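Local coordinates for extracellular sialidase/neuraminidase, putative (Aspergillus fumigatus, PDB 2XZI), which hydrolyses glycosidic bonds of deaminated sialic acid (Kdn), acting as a Kdnase built on the sialidase fold, at residues D237-R242 and R256-G261; Y72-T77 and D87-R92; G149-Y154 and W182-P187. One frame throughout, in Å; residues are numbered along the deposited sequence.

Interaction 1: residues D237-R242 and R256-G261; sequences DGKLYR and RGTLEG. With GOL (glycerol), chain F.
Arg256 and Tyr241 face each other as a non-hydrogen-bonded antiparallel pair, and their side chains run side by side on the same face of a blade of the sialidase beta-propeller. They belong to the hairpin of strands 240-244 and 250-258. One step along, Leu240 and Gly257 form the hydrogen-bonded pair: Leu240 N donates to Gly257 O over 2.7 Å, and Gly257 N returns a bond to Leu240 O.

The Arg256 side chain can be followed outward. CB sits 3.8 Å from Leu240 O, which is also approached by Arg256 CA at 3.3 Å in a CA-H...O contact, and CG passes the same oxygen. From there the chain runs extended (chi2 171°, CD anti to CA) until NE comes level with the Tyr241 ring, in its plane at the edge and 3.9 Å from CD2. At the tip NH2 is 3.7 Å from Tyr241 CE2. Ring and guanidinium planes are 65° apart, and the CD2 corner of the tyrosine meets one face of the guanidinium. The polar ends are held elsewhere: Arg256 NE by Asp314 O, Tyr241 OH by Asn243.

On the other face of the sheet, Leu240 reaches past Gly257, its CD1 lying 4.0 Å from CD2 of Leu259, a residue of the nitrite pocket. Leu259 is the second residue of the type I turn from Thr258 to Gly261. A glycerol, probably from the crystallisation liquor, spans the segments: its O1 donates to Gly238 O, while Leu259 N gives its O2 a nearly straight bond of 2.9 Å (172°).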
loop_
_atom_site.group_PDB
_atom_site.type_symbol
_atom_site.label_atom_id
_atom_site.label_comp_id
_atom_site.label_asym_id
_atom_site.label_seq_id
_atom_site.Cartn_x
_atom_site.Cartn_y
_atom_site.Cartn_z
ATOM N N ASP A 237 -17.488 -10.778 -10.468
ATOM C CA ASP A 237 -18.953 -10.664 -10.352
ATOM C C ASP A 237 -19.479 -9.233 -10.112
ATOM O O ASP A 237 -20.695 -9.023 -10.095
ATOM C CB ASP A 237 -19.500 -11.659 -9.305
ATOM C CG ASP A 237 -18.991 -11.379 -7.883
ATOM O OD1 ASP A 237 -18.306 -10.358 -7.676
ATOM O OD2 ASP A 237 -19.256 -12.183 -6.958
ATOM N N GLY A 238 -18.579 -8.259 -9.935
ATOM C CA GLY A 238 -18.949 -6.848 -9.746
ATOM C C GLY A 238 -19.175 -6.468 -8.288
ATOM O O GLY A 238 -19.375 -5.292 -7.965
ATOM N N LYS A 239 -19.132 -7.463 -7.406
ATOM C CA LYS A 239 -19.289 -7.247 -5.973
ATOM C C LYS A 239 -17.984 -6.706 -5.360
ATOM O O LYS A 239 -16.933 -6.723 -6.019
ATOM C CB LYS A 239 -19.762 -8.527 -5.287
ATOM C CG LYS A 239 -21.157 -8.982 -5.776
ATOM C CD LYS A 239 -21.915 -9.705 -4.669
ATOM C CE LYS A 239 -23.357 -10.010 -5.084
ATOM N NZ LYS A 239 -24.148 -10.672 -3.990
ATOM N N LEU A 240 -18.065 -6.211 -4.125
ATOM C CA LEU A 240 -16.888 -5.727 -3.388
ATOM C C LEU A 240 -16.353 -6.818 -2.491
ATOM O O LEU A 240 -17.095 -7.682 -2.012
ATOM C CB LEU A 240 -17.230 -4.504 -2.528
ATOM C CG LEU A 240 -17.761 -3.261 -3.254
ATOM C CD1 LEU A 240 -18.107 -2.136 -2.282
ATOM C CD2 LEU A 240 -16.764 -2.779 -4.306
ATOM N N TYR A 241 -15.054 -6.740 -2.223
ATOM C CA TYR A 241 -14.335 -7.756 -1.465
ATOM C C TYR A 241 -13.330 -7.018 -0.594
ATOM O O TYR A 241 -12.455 -6.332 -1.133
ATOM C CB TYR A 241 -13.651 -8.694 -2.478
ATOM C CG TYR A 241 -12.581 -9.678 -2.021
ATOM C CD1 TYR A 241 -11.246 -9.287 -1.935
ATOM C CD2 TYR A 241 -12.883 -11.015 -1.771
ATOM C CE1 TYR A 241 -10.257 -10.187 -1.579
ATOM C CE2 TYR A 241 -11.891 -11.926 -1.403
ATOM C CZ TYR A 241 -10.579 -11.503 -1.314
ATOM O OH TYR A 241 -9.580 -12.389 -0.944
ATOM N N ARG A 242 -13.488 -7.123 0.733
ATOM C CA ARG A 242 -12.491 -6.631 1.679
ATOM C C ARG A 242 -11.612 -7.793 2.106
ATOM O O ARG A 242 -12.111 -8.884 2.415
ATOM C CB ARG A 242 -13.120 -6.009 2.934
ATOM C CG ARG A 242 -13.619 -4.573 2.800
ATOM C CD ARG A 242 -12.501 -3.499 2.927
ATOM N NE ARG A 242 -11.821 -3.452 4.230
ATOM C CZ ARG A 242 -11.717 -2.376 5.020
ATOM N NH1 ARG A 242 -12.251 -1.213 4.673
ATOM N NH2 ARG A 242 -11.064 -2.463 6.180
ATOM N N ARG A 256 -17.435 -9.885 1.954
ATOM C CA ARG A 256 -17.952 -9.533 0.626
ATOM C C ARG A 256 -19.207 -8.696 0.761
ATOM O O ARG A 256 -19.949 -8.830 1.743
ATOM C CB ARG A 256 -18.209 -10.783 -0.217
ATOM C CG ARG A 256 -16.926 -11.460 -0.615
ATOM C CD ARG A 256 -17.183 -12.836 -1.259
ATOM N NE ARG A 256 -15.929 -13.505 -1.595
ATOM C CZ ARG A 256 -15.237 -14.280 -0.760
ATOM N NH1 ARG A 256 -15.675 -14.513 0.475
ATOM N NH2 ARG A 256 -14.103 -14.829 -1.165
ATOM N N GLY A 257 -19.417 -7.796 -0.191
ATOM C CA GLY A 257 -20.554 -6.907 -0.119
ATOM C C GLY A 257 -20.720 -6.053 -1.345
ATOM O O GLY A 257 -20.210 -6.375 -2.444
ATOM N N THR A 258 -21.482 -4.988 -1.160
ATOM C CA THR A 258 -21.735 -3.996 -2.199
ATOM C C THR A 258 -21.765 -2.641 -1.487
ATOM O O THR A 258 -21.573 -2.569 -0.265
ATOM C CB THR A 258 -23.099 -4.221 -2.881
ATOM O OG1 THR A 258 -24.133 -3.972 -1.926
ATOM C CG2 THR A 258 -23.254 -5.658 -3.432
ATOM N N LEU A 259 -22.030 -1.577 -2.235
ATOM C CA LEU A 259 -22.211 -0.258 -1.616
ATOM C C LEU A 259 -23.406 -0.162 -0.661
ATOM O O LEU A 259 -23.518 0.794 0.102
ATOM C CB LEU A 259 -22.284 0.836 -2.679
ATOM C CG LEU A 259 -20.982 1.104 -3.438
ATOM C CD1 LEU A 259 -21.211 2.181 -4.467
ATOM C CD2 LEU A 259 -19.854 1.498 -2.484
ATOM N N GLU A 260 -24.271 -1.172 -0.694
ATOM C CA GLU A 260 -25.409 -1.222 0.221
ATOM C C GLU A 260 -25.104 -1.922 1.540
ATOM O O GLU A 260 -25.902 -1.854 2.478
ATOM C CB GLU A 260 -26.607 -1.898 -0.448
ATOM C CG GLU A 260 -27.205 -1.098 -1.600
ATOM C CD GLU A 260 -28.260 -1.873 -2.395
ATOM O OE1 GLU A 260 -28.492 -3.072 -2.109
ATOM O OE2 GLU A 260 -28.844 -1.283 -3.325
ATOM N N GLY A 261 -23.969 -2.618 1.614
ATOM C CA GLY A 261 -23.584 -3.308 2.835
ATOM C C GLY A 261 -22.730 -4.545 2.636
ATOM O O GLY A 261 -22.684 -5.118 1.538
HETATM C C1 GOL F . -21.913 -3.572 -6.462
HETATM O O1 GOL F . -20.789 -3.886 -5.666
HETATM C C2 GOL F . -22.216 -2.075 -6.396
HETATM O O2 GOL F . -22.408 -1.657 -5.065
HETATM C C3 GOL F . -21.113 -1.259 -7.053
HETATM O O3 GOL F . -20.970 -1.648 -8.404
#

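Interaction 2: residues Y72-T77 and D87-R92; sequences YKRTKT and DWEPLR
Arg74 takes hold of Glu89 side-on, one nitrogen to each carboxylate oxygen. NE points at OE1 over 3.0 Å in an almost straight bond (173°) that lies in the guanidinium plane, and NH2 reaches the syn lone pair of OE2 at 2.8 Å. The two flat groups are not coplanar; their planes stand 43° apart. A bend at chi3 (-58°) swings NE of Arg74 toward the acid. Arg92, whose NH1 is hydrogen-bonded to Asn163 OD1, joins from above: Glu89 OE1 lies over one face of its guanidinium, 3.2 Å from NH2, so that this leg of the salt-bridge network rests on charge, with no N-H aimed at the oxygen. The shared carboxylate probably offsets the repulsion between the two arginines.

The backbones beneath form the outer side of a propeller blade, where strand 68-74 meets the segment leading into strand 92-93. Tyr72 and Arg92 are a hydrogen-bonded antiparallel pair; the register then slips by one before Thr75 bridges with Trp88. Glu89 N donates to Arg74 O (2.8 Å) and Lys76 N to Asp87 O.

Two aromatic faces receive aliphatic groups. Arg92 CB sits over the Tyr72 ring, 3.9 Å from its centroid. Thr75 CG2 stands almost squarely above the six-membered ring of Trp88, 3.6 Å from that centroid, while Lys73 O lies at the indole edge and Trp88 NE1 donates to Gly82 O. Water ties Lys73 NZ to Glu89 O, and the same ammonium is hydrogen-bonded to Leu17 O and forms a salt bridge with Asp27.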
loop_
_atom_site.group_PDB
_atom_site.type_symbol
_atom_site.label_atom_id
_atom_site.label_comp_id
_atom_site.label_asym_id
_atom_site.label_seq_id
_atom_site.Cartn_x
_atom_site.Cartn_y
_atom_site.Cartn_z
ATOM N N TYR A 72 7.759 10.213 -2.482
ATOM C CA TYR A 72 7.358 9.517 -3.682
ATOM C C TYR A 72 8.396 9.606 -4.790
ATOM O O TYR A 72 9.301 10.459 -4.744
ATOM C CB TYR A 72 6.003 10.028 -4.178
ATOM C CG TYR A 72 5.986 11.389 -4.847
ATOM C CD1 TYR A 72 6.103 12.556 -4.109
ATOM C CD2 TYR A 72 5.795 11.501 -6.220
ATOM C CE1 TYR A 72 6.048 13.803 -4.719
ATOM C CE2 TYR A 72 5.748 12.754 -6.845
ATOM C CZ TYR A 72 5.862 13.898 -6.089
ATOM O OH TYR A 72 5.817 15.153 -6.676
ATOM N N LYS A 73 8.239 8.733 -5.774
ATOM C CA LYS A 73 8.952 8.827 -7.041
ATOM C C LYS A 73 7.980 8.594 -8.167
ATOM O O LYS A 73 7.025 7.838 -8.031
ATOM C CB LYS A 73 10.050 7.773 -7.123
ATOM C CG LYS A 73 11.224 7.990 -6.189
ATOM C CD LYS A 73 12.275 6.924 -6.395
ATOM C CE LYS A 73 13.488 7.266 -5.571
ATOM N NZ LYS A 73 14.646 6.420 -5.894
ATOM N N ARG A 74 8.223 9.237 -9.300
ATOM C CA ARG A 74 7.471 8.962 -10.514
ATOM C C ARG A 74 8.404 8.372 -11.550
ATOM O O ARG A 74 9.606 8.627 -11.523
ATOM C CB ARG A 74 6.919 10.261 -11.116
ATOM C CG ARG A 74 6.297 11.242 -10.129
ATOM C CD ARG A 74 5.583 12.342 -10.916
ATOM N NE ARG A 74 6.490 13.048 -11.832
ATOM C CZ ARG A 74 6.092 13.776 -12.874
ATOM N NH1 ARG A 74 4.811 13.886 -13.185
ATOM N NH2 ARG A 74 6.993 14.381 -13.643
ATOM N N THR A 75 7.852 7.633 -12.496
ATOM C CA THR A 75 8.575 7.359 -13.719
ATOM C C THR A 75 8.785 8.653 -14.501
ATOM O O THR A 75 7.927 9.554 -14.495
ATOM C CB THR A 75 7.897 6.262 -14.573
ATOM O OG1 THR A 75 6.549 6.641 -14.908
ATOM C CG2 THR A 75 7.890 4.956 -13.791
ATOM N N LYS A 76 9.956 8.741 -15.138
ATOM C CA LYS A 76 10.363 9.941 -15.874
ATOM C C LYS A 76 9.431 10.261 -17.029
ATOM O O LYS A 76 9.156 11.439 -17.307
ATOM C CB LYS A 76 11.786 9.777 -16.406
ATOM C CG LYS A 76 12.869 9.853 -15.354
ATOM C CD LYS A 76 14.226 9.620 -16.009
ATOM C CE LYS A 76 15.333 9.750 -14.996
ATOM N NZ LYS A 76 16.645 9.440 -15.640
ATOM N N THR A 77 8.918 9.227 -17.681
ATOM C CA THR A 77 8.001 9.414 -18.782
ATOM C C THR A 77 6.763 8.597 -18.520
ATOM O O THR A 77 6.725 7.780 -17.575
ATOM C CB THR A 77 8.601 8.991 -20.132
ATOM O OG1 THR A 77 8.582 7.571 -20.217
ATOM C CG2 THR A 77 10.053 9.529 -20.319
ATOM N N ASP A 87 14.841 4.767 -15.343
ATOM C CA ASP A 87 13.506 5.197 -15.741
ATOM C C ASP A 87 12.764 6.006 -14.673
ATOM O O ASP A 87 11.671 6.534 -14.934
ATOM C CB ASP A 87 12.672 3.972 -16.128
ATOM C CG ASP A 87 13.106 3.365 -17.440
ATOM O OD1 ASP A 87 13.488 4.127 -18.351
ATOM O OD2 ASP A 87 13.037 2.127 -17.570
ATOM N N TRP A 88 13.333 6.067 -13.470
ATOM C CA TRP A 88 12.672 6.675 -12.318
ATOM C C TRP A 88 13.275 8.020 -11.946
ATOM O O TRP A 88 14.508 8.179 -11.921
ATOM C CB TRP A 88 12.730 5.730 -11.119
ATOM C CG TRP A 88 11.830 4.544 -11.258
ATOM C CD1 TRP A 88 12.152 3.318 -11.784
ATOM C CD2 TRP A 88 10.466 4.457 -10.848
ATOM N NE1 TRP A 88 11.067 2.474 -11.729
ATOM C CE2 TRP A 88 10.020 3.147 -11.153
ATOM C CE3 TRP A 88 9.576 5.352 -10.233
ATOM C CZ2 TRP A 88 8.736 2.717 -10.877
ATOM C CZ3 TRP A 88 8.292 4.919 -9.960
ATOM C CH2 TRP A 88 7.886 3.610 -10.273
ATOM N N GLU A 89 12.409 8.973 -11.639
ATOM C CA GLU A 89 12.850 10.269 -11.108
ATOM C C GLU A 89 13.502 10.135 -9.722
ATOM O O GLU A 89 13.298 9.140 -9.024
ATOM C CB GLU A 89 11.675 11.235 -11.028
ATOM C CG GLU A 89 11.136 11.675 -12.388
ATOM C CD GLU A 89 9.912 12.570 -12.268
ATOM O OE1 GLU A 89 9.340 12.663 -11.155
ATOM O OE2 GLU A 89 9.507 13.164 -13.291
ATOM N N PRO A 90 14.264 11.160 -9.295
ATOM C CA PRO A 90 14.724 11.214 -7.908
ATOM C C PRO A 90 13.586 11.398 -6.905
ATOM O O PRO A 90 12.471 11.793 -7.274
ATOM C CB PRO A 90 15.641 12.450 -7.876
ATOM C CG PRO A 90 16.027 12.692 -9.293
ATOM C CD PRO A 90 14.841 12.247 -10.109
ATOM N N LEU A 91 13.879 11.083 -5.658
ATOM C CA LEU A 91 12.919 11.193 -4.570
ATOM C C LEU A 91 12.348 12.601 -4.441
ATOM O O LEU A 91 13.090 13.590 -4.480
ATOM C CB LEU A 91 13.577 10.774 -3.253
ATOM C CG LEU A 91 12.604 10.560 -2.101
ATOM C CD1 LEU A 91 11.865 9.230 -2.282
ATOM C CD2 LEU A 91 13.407 10.559 -0.813
ATOM N N ARG A 92 11.028 12.675 -4.279
ATOM C CA ARG A 92 10.304 13.921 -3.998
ATOM C C ARG A 92 9.431 13.736 -2.753
ATOM O O ARG A 92 9.351 12.629 -2.206
ATOM C CB ARG A 92 9.416 14.296 -5.180
ATOM C CG ARG A 92 10.145 14.562 -6.482
ATOM C CD ARG A 92 9.124 14.908 -7.533
ATOM N NE ARG A 92 9.724 15.163 -8.829
ATOM C CZ ARG A 92 9.060 15.674 -9.858
ATOM N NH1 ARG A 92 7.783 15.981 -9.731
ATOM N NH2 ARG A 92 9.676 15.891 -11.011
HETATM O O HOH W 1 15.124 7.170 -8.504
HETATM O O HOH W 2 9.780 11.791 -8.462
HETATM O O HOH W 3 10.420 13.484 -15.728
#

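Interaction 3: residues G149-Y154 and W182-P187; sequences GRRHLY and WDAVGP. With KDM (deamino-alpha-neuraminic acid), chain C.
The guanidinium of Arg151 lies flat on the indole of Trp182, their planes only 5° apart and their centres 4.0 Å from each other, a cation-pi stack in which Trp182 CH2 sits over the middle of the guanidinium. Nearer the backbone, Arg151 CG and CD rest on the same indole face, CG 3.6 Å from Trp182 CE3; a bend at chi2 (-93°) lays CD over the ring. At the edge of that ring is the bound deamino-alpha-neuraminic acid, whose O5 is 3.4 Å from Trp182 CZ2; Arg151, on the face, is a second-shell residue that probably helps to hold the indole in place beside the sugar.

The guanidinium edge is fixed as well. Its NE (2.9 Å) and NH2 (3.1 Å) both donate to the single oxygen Asp183 O, lying in plane with it, which limits rotation of the group. Asn122 and Asn104 take NH1 and NH2. Two waters lie between Asp183 OD2 and the backbone, one within bonding distance of Arg151 O and the other of His152 O, while Asp183 OD1 forms a salt bridge with Arg205. Farther along, Leu153 CD1 packs on Val185 CB at 3.7 Å.

The contact thus sets the start of strand 152-158 against the loop leading to strand 191-192, with Leu153 touching helix 172-175 and Val185 lying on strands 101-109 and 115-122.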
loop_
_atom_site.group_PDB
_atom_site.type_symbol
_atom_site.label_atom_id
_atom_site.label_comp_id
_atom_site.label_asym_id
_atom_site.label_seq_id
_atom_site.Cartn_x
_atom_site.Cartn_y
_atom_site.Cartn_z
ATOM N N GLY A 149 -4.187 14.725 19.998
ATOM C CA GLY A 149 -3.609 13.405 20.231
ATOM C C GLY A 149 -4.158 12.249 19.413
ATOM O O GLY A 149 -3.703 11.121 19.564
ATOM N N ARG A 150 -5.141 12.514 18.547
ATOM C CA ARG A 150 -5.787 11.444 17.765
ATOM C C ARG A 150 -5.131 11.318 16.414
ATOM O O ARG A 150 -4.394 12.209 15.984
ATOM C CB ARG A 150 -7.290 11.681 17.577
ATOM C CG ARG A 150 -7.657 12.880 16.700
ATOM C CD ARG A 150 -9.163 13.140 16.660
ATOM N NE ARG A 150 -9.896 12.022 16.054
ATOM C CZ ARG A 150 -11.148 12.062 15.602
ATOM N NH1 ARG A 150 -11.864 13.177 15.656
ATOM N NH2 ARG A 150 -11.680 10.984 15.056
ATOM N N ARG A 151 -5.390 10.194 15.757
ATOM C CA ARG A 151 -4.985 10.034 14.367
ATOM C C ARG A 151 -5.957 10.787 13.458
ATOM O O ARG A 151 -7.186 10.629 13.564
ATOM C CB ARG A 151 -4.890 8.554 14.017
ATOM C CG ARG A 151 -3.721 7.871 14.705
ATOM C CD ARG A 151 -2.488 7.863 13.816
ATOM N NE ARG A 151 -2.630 6.837 12.785
ATOM C CZ ARG A 151 -1.715 6.550 11.867
ATOM N NH1 ARG A 151 -0.590 7.259 11.798
ATOM N NH2 ARG A 151 -1.951 5.569 11.012
ATOM N N HIS A 152 -5.401 11.612 12.576
ATOM C CA HIS A 152 -6.185 12.393 11.598
ATOM C C HIS A 152 -6.153 11.723 10.243
ATOM O O HIS A 152 -5.289 10.898 9.987
ATOM C CB HIS A 152 -5.633 13.819 11.473
ATOM C CG HIS A 152 -5.862 14.659 12.688
ATOM N ND1 HIS A 152 -6.469 15.896 12.625
ATOM C CD2 HIS A 152 -5.565 14.449 13.994
ATOM C CE1 HIS A 152 -6.556 16.403 13.842
ATOM N NE2 HIS A 152 -6.004 15.553 14.688
ATOM N N LEU A 153 -7.119 12.081 9.407
ATOM C CA LEU A 153 -7.229 11.614 8.042
ATOM C C LEU A 153 -7.154 12.827 7.144
ATOM O O LEU A 153 -7.963 13.759 7.264
ATOM C CB LEU A 153 -8.563 10.881 7.829
ATOM C CG LEU A 153 -8.803 10.386 6.396
ATOM C CD1 LEU A 153 -7.980 9.134 6.171
ATOM C CD2 LEU A 153 -10.240 10.080 6.173
ATOM N N TYR A 154 -6.154 12.827 6.270
ATOM C CA TYR A 154 -5.897 13.907 5.340
ATOM C C TYR A 154 -6.085 13.475 3.898
ATOM O O TYR A 154 -5.935 12.296 3.564
ATOM C CB TYR A 154 -4.469 14.375 5.541
ATOM C CG TYR A 154 -4.306 15.417 6.633
ATOM C CD1 TYR A 154 -4.078 15.052 7.967
ATOM C CD2 TYR A 154 -4.355 16.772 6.328
ATOM C CE1 TYR A 154 -3.894 16.022 8.952
ATOM C CE2 TYR A 154 -4.171 17.744 7.325
ATOM C CZ TYR A 154 -3.957 17.368 8.621
ATOM O OH TYR A 154 -3.773 18.341 9.588
ATOM N N TRP A 182 -6.868 5.957 17.759
ATOM C CA TRP A 182 -6.149 5.375 16.627
ATOM C C TRP A 182 -7.041 5.358 15.392
ATOM O O TRP A 182 -8.276 5.251 15.488
ATOM C CB TRP A 182 -5.622 3.966 16.934
ATOM C CG TRP A 182 -4.733 3.445 15.838
ATOM C CD1 TRP A 182 -5.040 2.469 14.927
ATOM C CD2 TRP A 182 -3.393 3.871 15.539
ATOM N NE1 TRP A 182 -3.972 2.266 14.072
ATOM C CE2 TRP A 182 -2.961 3.127 14.416
ATOM C CE3 TRP A 182 -2.525 4.824 16.100
ATOM C CZ2 TRP A 182 -1.681 3.282 13.865
ATOM C CZ3 TRP A 182 -1.253 4.988 15.536
ATOM C CH2 TRP A 182 -0.854 4.220 14.435
ATOM N N ASP A 183 -6.407 5.500 14.229
ATOM C CA ASP A 183 -7.071 5.351 12.938
ATOM C C ASP A 183 -6.020 4.955 11.918
ATOM O O ASP A 183 -4.813 5.082 12.173
ATOM C CB ASP A 183 -7.769 6.649 12.477
ATOM C CG ASP A 183 -8.634 6.446 11.236
ATOM O OD1 ASP A 183 -9.125 5.303 11.034
ATOM O OD2 ASP A 183 -8.801 7.432 10.467
ATOM N N ALA A 184 -6.483 4.471 10.771
ATOM C CA ALA A 184 -5.613 4.152 9.637
ATOM C C ALA A 184 -6.433 4.202 8.378
ATOM O O ALA A 184 -7.606 3.821 8.378
ATOM C CB ALA A 184 -4.983 2.769 9.794
ATOM N N VAL A 185 -5.822 4.672 7.297
ATOM C CA VAL A 185 -6.368 4.479 5.944
ATOM C C VAL A 185 -5.426 3.539 5.192
ATOM O O VAL A 185 -4.195 3.600 5.380
ATOM C CB VAL A 185 -6.590 5.820 5.193
ATOM C CG1 VAL A 185 -5.275 6.614 5.043
ATOM C CG2 VAL A 185 -7.311 5.598 3.858
ATOM N N GLY A 186 -5.994 2.635 4.395
ATOM C CA GLY A 186 -5.180 1.628 3.712
ATOM C C GLY A 186 -4.247 0.918 4.688
ATOM O O GLY A 186 -4.685 0.446 5.728
ATOM N N PRO A 187 -2.936 0.889 4.409
ATOM C CA PRO A 187 -2.266 1.556 3.301
ATOM C C PRO A 187 -2.225 0.690 2.051
ATOM O O PRO A 187 -2.333 -0.537 2.140
ATOM C CB PRO A 187 -0.859 1.750 3.844
ATOM C CG PRO A 187 -0.622 0.524 4.714
ATOM C CD PRO A 187 -1.984 0.281 5.358
HETATM C C2 KDM C . 2.977 -1.663 11.736
HETATM C C1 KDM C . 3.523 -3.026 11.326
HETATM C C3 KDM C . 3.392 -0.585 10.717
HETATM C C4 KDM C . 2.397 0.609 10.643
HETATM C C5 KDM C . 1.413 0.699 11.817
HETATM C C6 KDM C . 0.647 -0.642 11.941
HETATM C C7 KDM C . -0.190 -0.744 13.226
HETATM C C8 KDM C . -1.064 -2.012 13.200
HETATM C C9 KDM C . -1.859 -2.150 14.487
HETATM O O5 KDM C . 0.512 1.824 11.658
HETATM O O1A KDM C . 4.520 -3.066 10.567
HETATM O O1B KDM C . 2.923 -4.015 11.810
HETATM O O4 KDM C . 3.163 1.813 10.595
HETATM O O6 KDM C . 1.532 -1.811 11.896
HETATM O O7 KDM C . 0.690 -0.790 14.352
HETATM O O8 KDM C . -2.002 -1.960 12.115
HETATM O O9 KDM C . -2.791 -1.057 14.539
HETATM O O2 KDM C . 3.577 -1.400 13.010
HETATM O O HOH W 4 -8.590 9.960 11.252
HETATM O O HOH W 5 -6.101 8.166 9.624
#

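Overall arrangement
The three contacts lie in three different four- or five-stranded antiparallel sheets, or beside them, among the six that make up the propeller blades, and follow in series along the chain: interaction 2, then 3, then 1. Interactions 1 and 2 sit on opposite sides of the chain's centre, their own centres 35 Å apart. Interaction 3 is 24 Å from interaction 1 and 27 Å from interaction 2, centre to centre, and none touches another. Interaction 3 is the one that reaches the sugar pocket; there a loop passes from the blade of strand 152-158 to that of 191-192. Interactions 1 and 2 instead join strands or their extensions within single blades farther out.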